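ABC transporter periplasmic peptide-binding protein (Pseudoalteromonas, PDB 4QFL) binds dipeptides such as Ala-Phe in the periplasm, probably handing them to an ABC transporter for uptake into the cell. Local coordinates at residues V32-A37 with T251-K256; N130-V135 with E189-L194; E320-A325 with E394-D399; D468-K473 with D488-M493. All coordinates share one frame; numbering follows the deposited sequence.

Contact 1: V32-A37 with T251-K256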
loop_
_atom_site.group_PDB
_atom_site.type_symbol
_atom_site.label_atom_id
_atom_site.label_comp_id
_atom_site.label_asym_id
_atom_site.label_seq_id
_atom_site.Cartn_x
_atom_site.Cartn_y
_atom_site.Cartn_z
ATOM N N VAL A 32 -12.849 6.531 -18.330
ATOM C CA VAL A 32 -11.610 5.829 -18.649
ATOM C C VAL A 32 -10.454 6.330 -17.769
ATOM O O VAL A 32 -10.095 7.505 -17.788
ATOM C CB VAL A 32 -11.235 5.972 -20.129
ATOM C CG1 VAL A 32 -9.938 5.235 -20.413
ATOM C CG2 VAL A 32 -12.358 5.441 -21.006
ATOM N N TYR A 33 -9.899 5.409 -16.989
ATOM C CA TYR A 33 -8.867 5.679 -16.003
ATOM C C TYR A 33 -7.549 5.123 -16.536
ATOM O O TYR A 33 -7.452 3.938 -16.858
ATOM C CB TYR A 33 -9.259 4.977 -14.700
ATOM C CG TYR A 33 -8.344 5.179 -13.510
ATOM C CD1 TYR A 33 -7.133 4.490 -13.406
ATOM C CD2 TYR A 33 -8.706 6.024 -12.465
ATOM C CE1 TYR A 33 -6.301 4.656 -12.304
ATOM C CE2 TYR A 33 -7.883 6.196 -11.364
ATOM C CZ TYR A 33 -6.686 5.508 -11.285
ATOM O OH TYR A 33 -5.864 5.675 -10.189
ATOM N N CYS A 34 -6.541 5.984 -16.646
ATOM C CA CYS A 34 -5.203 5.569 -17.088
ATOM C C CYS A 34 -4.402 5.067 -15.910
ATOM O O CYS A 34 -3.964 5.862 -15.076
ATOM C CB CYS A 34 -4.434 6.726 -17.727
ATOM S SG CYS A 34 -4.409 6.725 -19.549
ATOM N N ALA A 35 -4.202 3.751 -15.871
ATOM C CA ALA A 35 -3.545 3.065 -14.756
ATOM C C ALA A 35 -2.069 2.777 -15.022
ATOM O O ALA A 35 -1.677 2.453 -16.142
ATOM C CB ALA A 35 -4.274 1.779 -14.456
ATOM N N GLU A 36 -1.252 2.879 -13.981
ATOM C CA GLU A 36 0.192 2.745 -14.137
ATOM C C GLU A 36 0.706 1.294 -14.183
ATOM O O GLU A 36 1.876 1.056 -14.475
ATOM C CB GLU A 36 0.928 3.556 -13.055
ATOM C CG GLU A 36 0.975 2.915 -11.656
ATOM C CD GLU A 36 -0.228 3.244 -10.799
ATOM O OE1 GLU A 36 -1.250 3.739 -11.330
ATOM O OE2 GLU A 36 -0.151 3.013 -9.574
ATOM N N ALA A 37 -0.152 0.317 -13.895
ATOM C CA ALA A 37 0.295 -1.072 -13.931
ATOM C C ALA A 37 -0.850 -2.060 -14.026
ATOM O O ALA A 37 -1.989 -1.747 -13.721
ATOM C CB ALA A 37 1.161 -1.398 -12.730
ATOM N N THR A 251 4.639 9.353 -19.251
ATOM C CA THR A 251 4.375 10.411 -20.212
ATOM C C THR A 251 3.251 10.037 -21.178
ATOM O O THR A 251 2.528 10.908 -21.664
ATOM C CB THR A 251 5.663 10.820 -20.957
ATOM O OG1 THR A 251 6.199 9.693 -21.662
ATOM C CG2 THR A 251 6.699 11.305 -19.947
ATOM N N THR A 252 3.091 8.748 -21.445
ATOM C CA THR A 252 1.994 8.287 -22.284
ATOM C C THR A 252 0.639 8.509 -21.603
ATOM O O THR A 252 -0.358 8.794 -22.265
ATOM C CB THR A 252 2.156 6.797 -22.650
ATOM O OG1 THR A 252 3.416 6.607 -23.293
ATOM C CG2 THR A 252 1.051 6.332 -23.589
ATOM N N ARG A 253 0.598 8.368 -20.281
ATOM C CA ARG A 253 -0.637 8.637 -19.546
ATOM C C ARG A 253 -0.957 10.113 -19.645
ATOM O O ARG A 253 -2.108 10.493 -19.794
ATOM C CB ARG A 253 -0.531 8.186 -18.091
ATOM C CG ARG A 253 -0.315 6.668 -17.938
ATOM C CD ARG A 253 -0.695 6.172 -16.541
ATOM N NE ARG A 253 0.113 6.794 -15.497
ATOM C CZ ARG A 253 1.369 6.451 -15.223
ATOM N NH1 ARG A 253 1.963 5.489 -15.910
ATOM N NH2 ARG A 253 2.026 7.073 -14.257
ATOM N N ILE A 254 0.076 10.946 -19.612
ATOM C CA ILE A 254 -0.099 12.374 -19.836
ATOM C C ILE A 254 -0.639 12.611 -21.244
ATOM O O ILE A 254 -1.618 13.329 -21.429
ATOM C CB ILE A 254 1.227 13.151 -19.680
ATOM C CG1 ILE A 254 1.790 12.976 -18.277
ATOM C CG2 ILE A 254 1.021 14.650 -19.974
ATOM C CD1 ILE A 254 0.995 13.659 -17.233
ATOM N N ALA A 255 0.012 12.006 -22.231
ATOM C CA ALA A 255 -0.409 12.141 -23.613
ATOM C C ALA A 255 -1.881 11.758 -23.778
ATOM O O ALA A 255 -2.632 12.431 -24.490
ATOM C CB ALA A 255 0.471 11.295 -24.514
ATOM N N LYS A 256 -2.296 10.684 -23.114
ATOM C CA LYS A 256 -3.673 10.202 -23.227
ATOM C C LYS A 256 -4.711 11.069 -22.541
ATOM O O LYS A 256 -5.858 11.087 -22.954
ATOM C CB LYS A 256 -3.796 8.771 -22.737
ATOM C CG LYS A 256 -3.152 7.782 -23.675
ATOM C CD LYS A 256 -3.242 6.370 -23.137
ATOM C CE LYS A 256 -2.855 5.371 -24.206
ATOM N NZ LYS A 256 -3.004 3.984 -23.721
#
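The guanidinium of Arg253 is gripped at all three nitrogens by backbone carbonyls, NE by Ala266 O, NH1 by Thr247 O and NH2 by His267 O, and lies as a flat plate against the end of strand 30-35. Glu36 CB sits over the centre of one face, 3.5 Å above the plane, and is 3.6 Å from Arg253 NH1. The carboxylate of Glu36 leads away from that face: CG lies between the backbone N and the carbonyl carbon (chi1 78°), the chain bends at chi2, and OE2 makes a salt bridge with Arg383, a residue of the pocket that holds the phenylalanine of the bound dipeptide. Lower on the arginine, Arg253 CD rests 3.6 Å from Cys34 O and 4.0 Å from Cys34 CB. Cys34 SG, in disulfide with Cys262, lies 3.8 Å from Lys256 CD, while Lys256 NZ reaches on to Asp245 and Thr247. An alanine in place of Arg253 would probably leave three carbonyls without their donors and open a gap beside Cys34 and Glu36. Over segments 251-256 and 32-35 the helix runs nearly antiparallel to the strand, at 163° with the axes 9.1 Å apart, and it packs against a sheet in which strand 30-35 lies between the parallel strands 241-246 and 264-266.

Contact 2: N130-V135 with E189-L194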
loop_
_atom_site.group_PDB
_atom_site.type_symbol
_atom_site.label_atom_id
_atom_site.label_comp_id
_atom_site.label_asym_id
_atom_site.label_seq_id
_atom_site.Cartn_x
_atom_site.Cartn_y
_atom_site.Cartn_z
ATOM N N ASN A 130 -9.476 -23.823 6.200
ATOM C CA ASN A 130 -10.285 -23.145 5.201
ATOM C C ASN A 130 -9.880 -23.662 3.831
ATOM O O ASN A 130 -8.707 -23.670 3.495
ATOM C CB ASN A 130 -10.116 -21.626 5.306
ATOM C CG ASN A 130 -10.996 -20.875 4.334
ATOM O OD1 ASN A 130 -10.932 -21.108 3.127
ATOM N ND2 ASN A 130 -11.839 -19.985 4.853
ATOM N N PRO A 131 -10.855 -24.101 3.033
ATOM C CA PRO A 131 -10.516 -24.763 1.775
ATOM C C PRO A 131 -9.809 -23.831 0.807
ATOM O O PRO A 131 -9.285 -24.277 -0.207
ATOM C CB PRO A 131 -11.880 -25.173 1.228
ATOM C CG PRO A 131 -12.834 -24.220 1.854
ATOM C CD PRO A 131 -12.309 -23.981 3.218
ATOM N N TYR A 132 -9.791 -22.542 1.116
ATOM C CA TYR A 132 -9.138 -21.579 0.242
ATOM C C TYR A 132 -7.840 -21.044 0.838
ATOM O O TYR A 132 -7.140 -20.238 0.221
ATOM C CB TYR A 132 -10.094 -20.444 -0.078
ATOM C CG TYR A 132 -11.012 -20.773 -1.218
ATOM C CD1 TYR A 132 -12.140 -21.568 -1.030
ATOM C CD2 TYR A 132 -10.747 -20.296 -2.484
ATOM C CE1 TYR A 132 -12.980 -21.875 -2.087
ATOM C CE2 TYR A 132 -11.572 -20.585 -3.542
ATOM C CZ TYR A 132 -12.688 -21.374 -3.347
ATOM O OH TYR A 132 -13.491 -21.642 -4.431
ATOM N N HIS A 133 -7.510 -21.509 2.033
ATOM C CA HIS A 133 -6.298 -21.042 2.687
ATOM C C HIS A 133 -5.088 -21.164 1.774
ATOM O O HIS A 133 -4.281 -20.242 1.679
ATOM C CB HIS A 133 -6.038 -21.796 3.987
ATOM C CG HIS A 133 -4.835 -21.301 4.725
ATOM N ND1 HIS A 133 -4.743 -20.018 5.221
ATOM C CD2 HIS A 133 -3.661 -21.906 5.028
ATOM C CE1 HIS A 133 -3.572 -19.859 5.812
ATOM N NE2 HIS A 133 -2.897 -20.991 5.708
ATOM N N PHE A 134 -4.970 -22.300 1.098
ATOM C CA PHE A 134 -3.808 -22.560 0.249
ATOM C C PHE A 134 -4.058 -22.316 -1.246
ATOM O O PHE A 134 -3.246 -22.709 -2.087
ATOM C CB PHE A 134 -3.300 -23.988 0.456
ATOM C CG PHE A 134 -2.789 -24.263 1.841
ATOM C CD1 PHE A 134 -1.586 -23.734 2.267
ATOM C CD2 PHE A 134 -3.500 -25.075 2.702
ATOM C CE1 PHE A 134 -1.117 -23.994 3.541
ATOM C CE2 PHE A 134 -3.035 -25.340 3.975
ATOM C CZ PHE A 134 -1.846 -24.805 4.391
ATOM N N VAL A 135 -5.167 -21.667 -1.582
ATOM C CA VAL A 135 -5.451 -21.397 -2.985
ATOM C C VAL A 135 -4.588 -20.270 -3.501
ATOM O O VAL A 135 -4.260 -19.338 -2.768
ATOM C CB VAL A 135 -6.926 -21.066 -3.227
ATOM C CG1 VAL A 135 -7.111 -20.416 -4.591
ATOM C CG2 VAL A 135 -7.751 -22.322 -3.112
ATOM N N GLU A 189 -20.686 -18.129 -1.046
ATOM C CA GLU A 189 -21.457 -18.921 -1.995
ATOM C C GLU A 189 -20.688 -19.125 -3.296
ATOM O O GLU A 189 -20.626 -20.231 -3.819
ATOM C CB GLU A 189 -22.831 -18.315 -2.269
ATOM C CG GLU A 189 -23.649 -19.166 -3.233
ATOM C CD GLU A 189 -25.048 -18.634 -3.454
ATOM O OE1 GLU A 189 -25.283 -17.452 -3.126
ATOM O OE2 GLU A 189 -25.908 -19.397 -3.956
ATOM N N TYR A 190 -20.098 -18.057 -3.814
ATOM C CA TYR A 190 -19.280 -18.154 -5.012
ATOM C C TYR A 190 -18.146 -19.128 -4.752
ATOM O O TYR A 190 -17.919 -20.053 -5.528
ATOM C CB TYR A 190 -18.732 -16.773 -5.384
ATOM C CG TYR A 190 -17.902 -16.712 -6.652
ATOM C CD1 TYR A 190 -18.267 -17.417 -7.795
ATOM C CD2 TYR A 190 -16.767 -15.924 -6.711
ATOM C CE1 TYR A 190 -17.508 -17.352 -8.945
ATOM C CE2 TYR A 190 -16.009 -15.849 -7.853
ATOM C CZ TYR A 190 -16.379 -16.565 -8.972
ATOM O OH TYR A 190 -15.615 -16.481 -10.120
ATOM N N ALA A 191 -17.449 -18.929 -3.642
ATOM C CA ALA A 191 -16.301 -19.775 -3.307
ATOM C C ALA A 191 -16.666 -21.251 -3.199
ATOM O O ALA A 191 -15.933 -22.106 -3.682
ATOM C CB ALA A 191 -15.648 -19.302 -2.027
ATOM N N MET A 192 -17.794 -21.543 -2.563
ATOM C CA MET A 192 -18.260 -22.919 -2.400
ATOM C C MET A 192 -18.744 -23.517 -3.722
ATOM O O MET A 192 -18.618 -24.718 -3.959
ATOM C CB MET A 192 -19.369 -22.976 -1.344
ATOM C CG MET A 192 -18.878 -22.745 0.075
ATOM S SD MET A 192 -17.313 -23.605 0.377
ATOM C CE MET A 192 -16.152 -22.248 0.307
ATOM N N ALA A 193 -19.284 -22.662 -4.581
ATOM C CA ALA A 193 -19.702 -23.057 -5.922
ATOM C C ALA A 193 -18.515 -23.486 -6.785
ATOM O O ALA A 193 -18.522 -24.564 -7.386
ATOM C CB ALA A 193 -20.439 -21.915 -6.590
ATOM N N LEU A 194 -17.501 -22.631 -6.859
ATOM C CA LEU A 194 -16.294 -22.944 -7.607
ATOM C C LEU A 194 -15.614 -24.211 -7.095
ATOM O O LEU A 194 -15.131 -25.028 -7.876
ATOM C CB LEU A 194 -15.326 -21.765 -7.551
ATOM C CG LEU A 194 -15.742 -20.495 -8.289
ATOM C CD1 LEU A 194 -14.663 -19.449 -8.130
ATOM C CD2 LEU A 194 -15.966 -20.788 -9.752
#
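Two successive type I turns, Asn130 to His133 and Tyr132 to Val135, shape the loop between helices 115-126 and 141-145 and present Tyr132 to helix 188-196. The phenol makes the polar bond of the contact: Tyr132 OH donates to Ala191 O at 2.6 Å, a short bond in the carbonyl plane and on a lone pair, with a C=O...donor angle of 123°. The carbonyl oxygen meets the ring at its edge, near the ring plane. Beside it, Tyr132 CE1 packs 3.7 Å from Ala191 CB, and Leu194 CB comes within 3.6 Å of the hydroxyl oxygen. An Asx turn steadies the root of this tyrosine, for Asn130 OD1 accepts from Tyr132 N at 2.7 Å, while Asn130 ND2 is held by Ser123 OG of helix 115-126. Met192 leaves its helix pointing away from the loop, but bends at chi2 (-41°) and chi3 bring its methyl back, CE standing 4.0 Å from Tyr132 CE1. The same methyl touches Pro131 CG at 4.2 Å, and the two side chains cross at about a right angle on the more exposed border. Phe120 and Phe203 also meet the Tyr132 ring, the Phe120 plane being almost perpendicular to it.

Contact 3: E320-A325 with E394-D399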
loop_
_atom_site.group_PDB
_atom_site.type_symbol
_atom_site.label_atom_id
_atom_site.label_comp_id
_atom_site.label_asym_id
_atom_site.label_seq_id
_atom_site.Cartn_x
_atom_site.Cartn_y
_atom_site.Cartn_z
ATOM N N GLU A 320 19.092 17.669 -0.883
ATOM C CA GLU A 320 18.451 18.922 -1.255
ATOM C C GLU A 320 18.339 19.077 -2.766
ATOM O O GLU A 320 17.462 19.783 -3.266
ATOM C CB GLU A 320 19.160 20.108 -0.599
ATOM C CG GLU A 320 18.854 20.241 0.896
ATOM C CD GLU A 320 17.384 20.565 1.170
ATOM O OE1 GLU A 320 16.770 21.284 0.348
ATOM O OE2 GLU A 320 16.837 20.101 2.201
ATOM N N LYS A 321 19.213 18.391 -3.490
ATOM C CA LYS A 321 19.177 18.389 -4.945
ATOM C C LYS A 321 18.073 17.463 -5.442
ATOM O O LYS A 321 17.486 17.691 -6.502
ATOM C CB LYS A 321 20.525 17.939 -5.505
ATOM C CG LYS A 321 20.533 17.668 -7.005
ATOM C CD LYS A 321 20.257 18.926 -7.791
ATOM C CE LYS A 321 20.474 18.702 -9.266
ATOM N NZ LYS A 321 20.272 19.961 -10.033
ATOM N N ILE A 322 17.807 16.411 -4.671
ATOM C CA ILE A 322 16.704 15.502 -4.963
ATOM C C ILE A 322 15.362 16.177 -4.711
ATOM O O ILE A 322 14.427 16.025 -5.500
ATOM C CB ILE A 322 16.812 14.198 -4.151
ATOM C CG1 ILE A 322 17.913 13.308 -4.743
ATOM C CG2 ILE A 322 15.478 13.454 -4.154
ATOM C CD1 ILE A 322 18.217 12.087 -3.923
ATOM N N MET A 323 15.277 16.943 -3.628
ATOM C CA MET A 323 14.046 17.675 -3.304
ATOM C C MET A 323 13.597 18.588 -4.438
ATOM O O MET A 323 12.415 18.898 -4.573
ATOM C CB MET A 323 14.202 18.470 -2.009
ATOM C CG MET A 323 14.432 17.592 -0.777
ATOM S SD MET A 323 13.354 16.131 -0.686
ATOM C CE MET A 323 11.758 16.845 -0.332
ATOM N N GLN A 324 14.546 19.012 -5.259
ATOM C CA GLN A 324 14.224 19.868 -6.387
ATOM C C GLN A 324 14.162 19.097 -7.690
ATOM O O GLN A 324 13.171 19.166 -8.398
ATOM C CB GLN A 324 15.210 21.041 -6.494
ATOM C CG GLN A 324 14.841 22.237 -5.609
ATOM C CD GLN A 324 14.566 21.832 -4.160
ATOM O OE1 GLN A 324 13.408 21.776 -3.730
ATOM N NE2 GLN A 324 15.633 21.549 -3.401
ATOM N N ALA A 325 15.219 18.364 -8.010
ATOM C CA ALA A 325 15.269 17.653 -9.277
ATOM C C ALA A 325 14.189 16.592 -9.399
ATOM O O ALA A 325 13.634 16.405 -10.465
ATOM C CB ALA A 325 16.643 17.034 -9.490
ATOM N N GLU A 394 19.810 8.084 -10.628
ATOM C CA GLU A 394 20.867 8.708 -11.407
ATOM C C GLU A 394 21.563 9.825 -10.622
ATOM O O GLU A 394 22.781 9.976 -10.695
ATOM C CB GLU A 394 20.325 9.222 -12.743
ATOM C CG GLU A 394 19.870 8.103 -13.674
ATOM C CD GLU A 394 19.012 8.596 -14.836
ATOM O OE1 GLU A 394 18.671 9.798 -14.890
ATOM O OE2 GLU A 394 18.675 7.765 -15.698
ATOM N N LEU A 395 20.801 10.604 -9.867
ATOM C CA LEU A 395 21.416 11.632 -9.045
ATOM C C LEU A 395 22.326 11.001 -7.996
ATOM O O LEU A 395 23.435 11.479 -7.746
ATOM C CB LEU A 395 20.358 12.519 -8.394
ATOM C CG LEU A 395 19.695 13.517 -9.351
ATOM C CD1 LEU A 395 18.304 13.891 -8.875
ATOM C CD2 LEU A 395 20.559 14.765 -9.549
ATOM N N MET A 396 21.861 9.916 -7.386
ATOM C CA MET A 396 22.645 9.234 -6.357
ATOM C C MET A 396 23.884 8.562 -6.947
ATOM O O MET A 396 24.938 8.521 -6.316
ATOM C CB MET A 396 21.783 8.217 -5.615
ATOM C CG MET A 396 20.663 8.841 -4.808
ATOM S SD MET A 396 19.497 7.582 -4.274
ATOM C CE MET A 396 19.364 7.985 -2.537
ATOM N N GLN A 397 23.739 8.050 -8.162
ATOM C CA GLN A 397 24.840 7.470 -8.922
ATOM C C GLN A 397 25.985 8.483 -9.065
ATOM O O GLN A 397 27.139 8.175 -8.775
ATOM C CB GLN A 397 24.320 7.018 -10.287
ATOM C CG GLN A 397 25.365 6.529 -11.270
ATOM C CD GLN A 397 24.737 5.954 -12.534
ATOM O OE1 GLN A 397 24.148 6.676 -13.348
ATOM N NE2 GLN A 397 24.855 4.643 -12.703
ATOM N N SER A 398 25.656 9.696 -9.494
ATOM C CA SER A 398 26.630 10.777 -9.535
ATOM C C SER A 398 27.223 11.089 -8.156
ATOM O O SER A 398 28.439 11.223 -8.012
ATOM C CB SER A 398 25.994 12.038 -10.120
ATOM O OG SER A 398 26.724 13.197 -9.733
ATOM N N ASP A 399 26.369 11.218 -7.145
ATOM C CA ASP A 399 26.836 11.545 -5.798
ATOM C C ASP A 399 27.839 10.529 -5.259
ATOM O O ASP A 399 28.851 10.914 -4.670
ATOM C CB ASP A 399 25.671 11.651 -4.813
ATOM C CG ASP A 399 24.922 12.958 -4.929
ATOM O OD1 ASP A 399 25.454 13.897 -5.555
ATOM O OD2 ASP A 399 23.800 13.045 -4.384
#
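Helices 319-325 and 389-401 pack nearly antiparallel, their short segments meeting at 153° with axes 10.8 Å apart, and Ile322 and Leu395 are the closest pair, 7.3 Å between CA atoms. Leu395 carries the contact and works with both methyls. CD1 lies against Ala325 CB at 3.6 Å and, more loosely, against Ile322 CG1 at 4.2 Å; the isoleucine and leucine side chains slide past each other in opposite directions. CD2 rests on the aliphatic part of Lys321, touching CG and CE alike, each at 3.9 Å. The lysine has CG anti to the backbone N (chi1 170°) and a bend at chi2, and its chain crosses the leucine at about a right angle. On the buried side, Ile322 CD1 meets Met396 CG at 4.2 Å, the two chains again crossing steeply. An alanine in place of Leu395 would probably open a gap between the helices and leave Lys321, Ile322 and Ala325 without their shared partner. Ile317 touches both Ile322 and Met396, carrying the apolar layer into the loop before helix 319-325, and Asp399 OD2 accepts from Asp318 N in that loop. Helix 389-401 rests through Glu394 and Gln397 on Ile409 of strand 406-410, so helix 319-325 packs on a helix that itself leans against a strand.

Contact 4: D468-K473 with D488-M493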
loop_
_atom_site.group_PDB
_atom_site.type_symbol
_atom_site.label_atom_id
_atom_site.label_comp_id
_atom_site.label_asym_id
_atom_site.label_seq_id
_atom_site.Cartn_x
_atom_site.Cartn_y
_atom_site.Cartn_z
ATOM N N ASP A 468 11.128 -5.128 16.931
ATOM C CA ASP A 468 9.777 -5.701 16.889
ATOM C C ASP A 468 9.118 -5.637 18.250
ATOM O O ASP A 468 7.904 -5.461 18.364
ATOM C CB ASP A 468 9.817 -7.171 16.449
ATOM C CG ASP A 468 10.062 -7.339 14.968
ATOM O OD1 ASP A 468 10.418 -6.341 14.298
ATOM O OD2 ASP A 468 9.910 -8.476 14.478
ATOM N N LEU A 469 9.930 -5.806 19.285
ATOM C CA LEU A 469 9.429 -5.759 20.645
ATOM C C LEU A 469 8.829 -4.385 20.922
ATOM O O LEU A 469 7.799 -4.274 21.583
ATOM C CB LEU A 469 10.535 -6.086 21.646
ATOM C CG LEU A 469 10.055 -6.282 23.076
ATOM C CD1 LEU A 469 8.913 -7.284 23.108
ATOM C CD2 LEU A 469 11.203 -6.749 23.917
ATOM N N LEU A 470 9.467 -3.337 20.413
ATOM C CA LEU A 470 8.893 -2.002 20.532
ATOM C C LEU A 470 7.517 -1.954 19.882
ATOM O O LEU A 470 6.594 -1.331 20.401
ATOM C CB LEU A 470 9.805 -0.960 19.877
ATOM C CG LEU A 470 11.125 -0.639 20.577
ATOM C CD1 LEU A 470 11.996 0.278 19.725
ATOM C CD2 LEU A 470 10.838 -0.025 21.936
ATOM N N LEU A 471 7.385 -2.609 18.735
ATOM C CA LEU A 471 6.127 -2.587 18.004
ATOM C C LEU A 471 5.035 -3.311 18.796
ATOM O O LEU A 471 3.894 -2.859 18.880
ATOM C CB LEU A 471 6.301 -3.206 16.610
ATOM C CG LEU A 471 7.392 -2.625 15.698
ATOM C CD1 LEU A 471 7.277 -3.194 14.297
ATOM C CD2 LEU A 471 7.318 -1.120 15.642
ATOM N N THR A 472 5.401 -4.435 19.393
ATOM C CA THR A 472 4.461 -5.223 20.166
ATOM C C THR A 472 3.940 -4.468 21.384
ATOM O O THR A 472 2.743 -4.483 21.675
ATOM C CB THR A 472 5.127 -6.510 20.628
ATOM O OG1 THR A 472 5.518 -7.248 19.468
ATOM C CG2 THR A 472 4.165 -7.340 21.467
ATOM N N LYS A 473 4.846 -3.809 22.099
ATOM C CA LYS A 473 4.457 -3.058 23.283
ATOM C C LYS A 473 3.512 -1.910 22.919
ATOM O O LYS A 473 2.542 -1.645 23.630
ATOM C CB LYS A 473 5.695 -2.565 24.029
ATOM C CG LYS A 473 6.602 -3.710 24.460
ATOM C CD LYS A 473 7.784 -3.240 25.284
ATOM C CE LYS A 473 8.594 -4.426 25.791
ATOM N NZ LYS A 473 9.614 -4.009 26.786
ATOM N N ASP A 488 8.280 6.518 19.386
ATOM C CA ASP A 488 9.462 7.368 19.457
ATOM C C ASP A 488 10.734 6.527 19.419
ATOM O O ASP A 488 11.669 6.820 18.670
ATOM C CB ASP A 488 9.457 8.218 20.731
ATOM C CG ASP A 488 8.466 9.355 20.672
ATOM O OD1 ASP A 488 8.018 9.681 19.563
ATOM O OD2 ASP A 488 8.137 9.933 21.729
ATOM N N ALA A 489 10.773 5.489 20.244
ATOM C CA ALA A 489 11.970 4.676 20.337
ATOM C C ALA A 489 12.197 3.979 18.999
ATOM O O ALA A 489 13.339 3.761 18.581
ATOM C CB ALA A 489 11.841 3.664 21.481
ATOM N N ALA A 490 11.100 3.641 18.324
ATOM C CA ALA A 490 11.178 2.932 17.055
ATOM C C ALA A 490 11.779 3.814 15.968
ATOM O O ALA A 490 12.609 3.366 15.170
ATOM C CB ALA A 490 9.806 2.440 16.636
ATOM N N GLN A 491 11.347 5.068 15.923
ATOM C CA GLN A 491 11.852 5.987 14.915
ATOM C C GLN A 491 13.343 6.199 15.113
ATOM O O GLN A 491 14.106 6.267 14.148
ATOM C CB GLN A 491 11.111 7.322 14.969
ATOM C CG GLN A 491 9.692 7.234 14.489
ATOM C CD GLN A 491 8.883 8.463 14.827
ATOM O OE1 GLN A 491 8.857 9.421 14.065
ATOM N NE2 GLN A 491 8.210 8.438 15.962
ATOM N N SER A 492 13.755 6.302 16.371
ATOM C CA SER A 492 15.163 6.511 16.696
ATOM C C SER A 492 16.056 5.346 16.254
ATOM O O SER A 492 17.159 5.551 15.724
ATOM C CB SER A 492 15.324 6.760 18.191
ATOM O OG SER A 492 14.750 8.003 18.536
ATOM N N MET A 493 15.567 4.131 16.477
ATOM C CA MET A 493 16.320 2.929 16.159
ATOM C C MET A 493 16.549 2.832 14.661
ATOM O O MET A 493 17.637 2.487 14.208
ATOM C CB MET A 493 15.589 1.692 16.679
ATOM C CG MET A 493 16.460 0.450 16.718
ATOM S SD MET A 493 15.671 -1.001 17.438
ATOM C CE MET A 493 15.389 -0.442 19.105
#
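Helices 465-475 and 480-497 run nearly antiparallel as successive helices of the chain, the segments inclined at 160° with axes 9.4 Å apart and Leu470 facing Ala490 at 6.5 Å between CA atoms. Such closeness suits the small residues of the second helix: Ala489 and Ala490 turn their methyls to the partner, and Leu470 fills the space against them. Both of its branches are used. CD1 and CD2 each stand 3.8 Å from Ala489 CB, and CD1 also reaches over the backbone to lie 3.8 Å from Ala490 N. Leu470 points at the partner helix, and its CG lies anti to the carbonyl carbon (chi1 -71°). The same CD1 meets Met493 CE at 3.5 Å; the methionine has CG anti to the backbone N and turns at chi3 (-63°), and its chain crosses the leucine obliquely. Leu471 adds a looser touch on the more buried side, CD2 being 4.5 Å from Ala490 CB. Phe467, one turn earlier on the first helix, touches Ala490 and Met493, and Tyr486 touches Leu470. The first helix is also tied to Cys450, of the disulfide with Cys463, through Asp468 OD2. Between the segments the contact is wholly apolar, so it depends on the fit of methyl groups, and the close approach of the segments is consistent with alanines opposite a leucine.

Overall arrangement
Contacts 1 and 2 are the buried ones and 3 and 4 only partly buried, and their chemistry differs: the two buried contacts hold polar groups, the other two are apolar between their segments. In contact 1 a strand meets a helix around a guanidinium held by backbone carbonyls, close to the bound dipeptide: the Glu36 side chain is about 6 Å from its phenylalanine. Contact 2 joins a loop to a helix through one phenol bond with apolar packing beside it. Contacts 3 and 4 are both near-antiparallel helix pairs fastened by leucine, with crossing angles of opposite sign. No two contacts touch or use the same helix or strand. Contacts 2 and 3 lie on opposite sides of the chain's centre, as do 1 and 4.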